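Quinone reductase (Klebsiella pneumoniae subsp. pneumoniae, PDB 4GI5) binds flavin-adenine dinucleotide and probably acts as an NAD(P)H dehydrogenase that reduces quinones. Local coordinates at residues Phe125-Pro128 with Ala129-Gly133. Residues are numbered along the deposited sequence; the frame is centred on the assembly and turned at random.
Sequences FSMP and AIMKG. With FAD (flavin-adenine dinucleotide), chain H.
The flavin-binding loop that follows strand 115-121 of this flavodoxin-like fold passes directly into helix 129-138, and the turn between P128 and K132 illustrates how a cofactor loop is joined to a helix start. P128 is the N-cap residue. Its carbonyl oxygen accepts the first helical hydrogen bond from K132 N at 3.1 Å; a second, weak bond comes to P128 O from M131 N. Beside this turn two selenomethionines cross at about a right angle. With chi1 of M131 at -161° and the chain continuing extended to the selenium, M131 SE lies 3.8 Å from M127 CG, and the extended M127 chain carries its methyl CE to 4.0 Å from the same selenium. F120 of strand 115-121 touches both selenomethionines, while I198 and M202 of helix 196-204 pack on M127. The helix start also belongs to the dimer: K132 NZ forms a salt bridge with D136 of its own chain and hydrogen-bonds to W123 O and M127 O of the second subunit; A129 N donates to D136 OD2 of that second subunit. Three residues before P128, F125 N donates to FAD O4 at 2.8 Å, and that oxygen sits over the centre of the F125 ring, 3.3 Å above its plane.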
ATOM      1  N   PHE B 125       2.803   2.536  -6.476  1.00 11.92           N
ATOM      2  CA  PHE B 125       3.850   2.056  -5.564  1.00 12.04           C
ATOM      3  C   PHE B 125       3.399   1.076  -4.531  1.00 15.11           C
ATOM      4  O   PHE B 125       4.043   0.935  -3.446  1.00 15.76           O
ATOM      5  CB  PHE B 125       4.563   3.308  -4.901  1.00 12.30           C
ATOM      6  CG  PHE B 125       5.090   4.274  -5.915  1.00 12.28           C
ATOM      7  CD1 PHE B 125       6.195   3.931  -6.666  1.00 12.95           C
ATOM      8  CD2 PHE B 125       4.449   5.411  -6.275  1.00 12.30           C
ATOM      9  CE1 PHE B 125       6.657   4.717  -7.670  1.00 13.54           C
ATOM     10  CE2 PHE B 125       4.853   6.214  -7.327  1.00 12.75           C
ATOM     11  CZ  PHE B 125       5.986   5.887  -8.063  1.00 13.87           C
ATOM     12  N   SER B 126       2.378   0.288  -4.882  0.50 13.25           N
ATOM     13  CA  SER B 126       1.761  -0.553  -3.916  0.50 13.70           C
ATOM     14  C   SER B 126       0.966  -1.640  -4.680  0.50 13.53           C
ATOM     15  O   SER B 126       0.960  -1.665  -5.920  0.50 13.35           O
ATOM     16  CB  SER B 126       0.905   0.290  -2.963  0.50 16.69           C
ATOM     17  OG  SER B 126       0.009   1.137  -3.681  0.50 20.03           O
HETATM   18  N   MSE B 127       0.301  -2.538  -3.940  1.00 13.20           N
HETATM   19  CA  MSE B 127      -0.606  -3.499  -4.574  1.00 14.20           C
HETATM   20  C   MSE B 127      -1.778  -2.789  -5.177  1.00 13.55           C
HETATM   21  O   MSE B 127      -2.336  -1.877  -4.597  1.00 13.48           O
HETATM   22  CB  MSE B 127      -1.093  -4.426  -3.440  1.00 14.73           C
HETATM   23  CG  MSE B 127      -0.046  -5.397  -2.951  1.00 17.96           C
HETATM   24 SE   MSE B 127      -0.903  -6.142  -1.250  1.00 21.20          SE
HETATM   25  CE  MSE B 127       0.338  -7.661  -1.113  1.00 22.94           C
ATOM     26  N   PRO B 128      -2.320  -3.346  -6.264  1.00 14.10           N
ATOM     27  CA  PRO B 128      -3.702  -2.952  -6.706  1.00 12.81           C
ATOM     28  C   PRO B 128      -4.685  -3.088  -5.518  1.00 12.98           C
ATOM     29  O   PRO B 128      -4.549  -3.992  -4.692  1.00 11.74           O
ATOM     30  CB  PRO B 128      -4.030  -3.960  -7.817  1.00 14.41           C
ATOM     31  CG  PRO B 128      -2.651  -4.304  -8.354  1.00 14.60           C
ATOM     32  CD  PRO B 128      -1.778  -4.424  -7.144  1.00 13.17           C
ATOM     33  N   ALA B 129      -5.650  -2.189  -5.444  1.00 12.32           N
ATOM     34  CA  ALA B 129      -6.653  -2.249  -4.405  1.00 11.73           C
ATOM     35  C   ALA B 129      -7.278  -3.603  -4.151  1.00 11.83           C
ATOM     36  O   ALA B 129      -7.545  -3.975  -3.006  1.00 12.27           O
ATOM     37  CB  ALA B 129      -7.710  -1.204  -4.619  1.00 12.35           C
ATOM     38  N   ILE B 130      -7.603  -4.350  -5.197  1.00 12.37           N
ATOM     39  CA  ILE B 130      -8.302  -5.594  -4.996  1.00 13.10           C
ATOM     40  C   ILE B 130      -7.440  -6.608  -4.196  1.00 13.58           C
ATOM     41  O   ILE B 130      -7.968  -7.366  -3.371  1.00 14.55           O
ATOM     42  CB  ILE B 130      -8.793  -6.213  -6.352  1.00 13.02           C
ATOM     43  CG1 ILE B 130      -9.827  -7.286  -6.102  1.00 15.24           C
ATOM     44  CG2 ILE B 130      -7.684  -6.754  -7.160  1.00 14.36           C
ATOM     45  CD1 ILE B 130     -10.531  -7.697  -7.429  1.00 16.22           C
HETATM   46  N   MSE B 131      -6.135  -6.532  -4.414  1.00 12.30           N
HETATM   47  CA  MSE B 131      -5.155  -7.382  -3.681  1.00 11.98           C
HETATM   48  C   MSE B 131      -5.021  -6.883  -2.237  1.00 11.43           C
HETATM   49  O   MSE B 131      -4.957  -7.682  -1.290  1.00 13.08           O
HETATM   50  CB  MSE B 131      -3.733  -7.578  -4.303  1.00 13.17           C
HETATM   51  CG  MSE B 131      -2.948  -8.881  -3.679  1.00 19.27           C
HETATM   52 SE   MSE B 131      -1.297  -8.638  -4.595  1.00 22.05          SE
HETATM   53  CE  MSE B 131      -1.946 -10.215  -5.729  1.00 19.41           C
ATOM     54  N   LYS B 132      -4.924  -5.583  -2.048  1.00 12.54           N
ATOM     55  CA  LYS B 132      -4.921  -5.033  -0.693  1.00 12.22           C
ATOM     56  C   LYS B 132      -6.195  -5.445   0.035  1.00 12.62           C
ATOM     57  O   LYS B 132      -6.174  -5.726   1.236  1.00 12.33           O
ATOM     58  CB  LYS B 132      -4.881  -3.533  -0.737  1.00 13.03           C
ATOM     59  CG  LYS B 132      -4.821  -2.818   0.637  1.00 12.45           C
ATOM     60  CD  LYS B 132      -3.535  -3.269   1.336  1.00 14.86           C
ATOM     61  CE  LYS B 132      -3.397  -2.795   2.714  1.00 16.54           C
ATOM     62  NZ  LYS B 132      -4.392  -2.247   3.608  1.00 13.35           N
ATOM     63  N   GLY B 133      -7.308  -5.553  -0.666  1.00 13.39           N
ATOM     64  CA  GLY B 133      -8.535  -6.014  -0.027  1.00 13.58           C
ATOM     65  C   GLY B 133      -8.562  -7.487   0.346  1.00 13.31           C
ATOM     66  O   GLY B 133      -9.204  -7.832   1.326  1.00 15.20           O
TER
HETATM   67  PA  FAD H 301      -0.030  -4.715 -20.232  1.00 16.39           P
HETATM   68  O1A FAD H 301      -1.049  -5.774 -20.330  1.00 17.84           O
HETATM   69  O2A FAD H 301      -0.282  -3.291 -20.400  1.00 16.72           O
HETATM   70  O5B FAD H 301       1.181  -5.033 -21.286  1.00 15.27           O
HETATM   71  C5B FAD H 301       2.469  -4.385 -21.309  1.00 15.90           C
HETATM   72  C4B FAD H 301       3.157  -4.738 -22.587  1.00 15.78           C
HETATM   73  O4B FAD H 301       3.554  -6.088 -22.512  1.00 17.51           O
HETATM   74  C3B FAD H 301       2.313  -4.490 -23.813  1.00 21.19           C
HETATM   75  O3B FAD H 301       3.158  -3.789 -24.712  1.00 22.56           O
HETATM   76  C2B FAD H 301       2.090  -5.907 -24.254  1.00 21.19           C
HETATM   77  O2B FAD H 301       1.803  -6.036 -25.671  1.00 23.06           O
HETATM   78  C1B FAD H 301       3.288  -6.696 -23.845  1.00 19.70           C
HETATM   79  N9A FAD H 301       2.959  -8.145 -23.747  1.00 20.39           N
HETATM   80  C8A FAD H 301       1.793  -8.822 -23.243  1.00 18.31           C
HETATM   81  N7A FAD H 301       1.880 -10.127 -23.368  1.00 26.92           N
HETATM   82  C5A FAD H 301       3.046 -10.239 -24.068  1.00 20.92           C
HETATM   83  C6A FAD H 301       3.766 -11.346 -24.697  1.00 28.41           C
HETATM   84  N6A FAD H 301       3.220 -12.493 -24.457  1.00 22.41           N
HETATM   85  N1A FAD H 301       4.963 -11.161 -25.354  1.00 28.60           N
HETATM   86  C2A FAD H 301       5.474  -9.938 -25.455  1.00 28.44           C
HETATM   87  N3A FAD H 301       4.813  -8.842 -24.919  1.00 22.23           N
HETATM   88  C4A FAD H 301       3.721  -9.043 -24.271  1.00 22.29           C
HETATM   89  N1  FAD H 301       4.620   1.810 -12.636  1.00 13.50           N
HETATM   90  C2  FAD H 301       5.561   2.057 -11.700  1.00 14.89           C
HETATM   91  O2  FAD H 301       6.826   1.831 -11.927  1.00 14.76           O
HETATM   92  N3  FAD H 301       5.226   2.563 -10.460  1.00 12.62           N
HETATM   93  C4  FAD H 301       3.970   2.951 -10.167  1.00 12.93           C
HETATM   94  O4  FAD H 301       3.660   3.325  -9.027  1.00 13.54           O
HETATM   95  C4X FAD H 301       2.962   2.726 -11.167  1.00 13.08           C
HETATM   96  N5  FAD H 301       1.658   3.032 -10.896  1.00 14.11           N
HETATM   97  C5X FAD H 301       0.649   2.698 -11.839  1.00 13.75           C
HETATM   98  C6  FAD H 301      -0.615   2.903 -11.553  1.00 13.19           C
HETATM   99  C7  FAD H 301      -1.634   2.482 -12.405  1.00 15.20           C
HETATM  100  C7M FAD H 301      -3.059   2.707 -12.057  1.00 17.91           C
HETATM  101  C8  FAD H 301      -1.292   1.910 -13.654  1.00 12.97           C
HETATM  102  C8M FAD H 301      -2.384   1.521 -14.614  1.00 15.35           C
HETATM  103  C9  FAD H 301       0.011   1.710 -13.985  1.00 13.42           C
HETATM  104  C9A FAD H 301       1.032   2.077 -13.062  1.00 12.52           C
HETATM  105  N10 FAD H 301       2.355   1.768 -13.290  1.00 12.94           N
HETATM  106  C10 FAD H 301       3.346   2.063 -12.363  1.00 11.98           C
HETATM  107  C1' FAD H 301       2.790   1.060 -14.502  1.00 13.10           C
HETATM  108  C2' FAD H 301       2.457  -0.412 -14.253  1.00 12.75           C
HETATM  109  O2' FAD H 301       3.227  -1.074 -13.245  1.00 13.05           O
HETATM  110  C3' FAD H 301       2.600  -1.238 -15.573  1.00 14.10           C
HETATM  111  O3' FAD H 301       1.584  -0.668 -16.436  1.00 14.79           O
HETATM  112  C4' FAD H 301       2.297  -2.734 -15.415  1.00 13.68           C
HETATM  113  O4' FAD H 301       3.339  -3.332 -14.714  1.00 15.06           O
HETATM  114  C5' FAD H 301       2.271  -3.418 -16.808  1.00 13.79           C
HETATM  115  O5' FAD H 301       1.830  -4.726 -16.640  1.00 14.16           O
HETATM  116  P   FAD H 301       0.408  -5.131 -17.360  1.00 15.10           P
HETATM  117  O1P FAD H 301       0.200  -6.572 -17.101  1.00 14.42           O
HETATM  118  O2P FAD H 301      -0.698  -4.237 -17.018  1.00 14.25           O
HETATM  119  O3P FAD H 301       0.888  -4.889 -18.883  1.00 15.18           O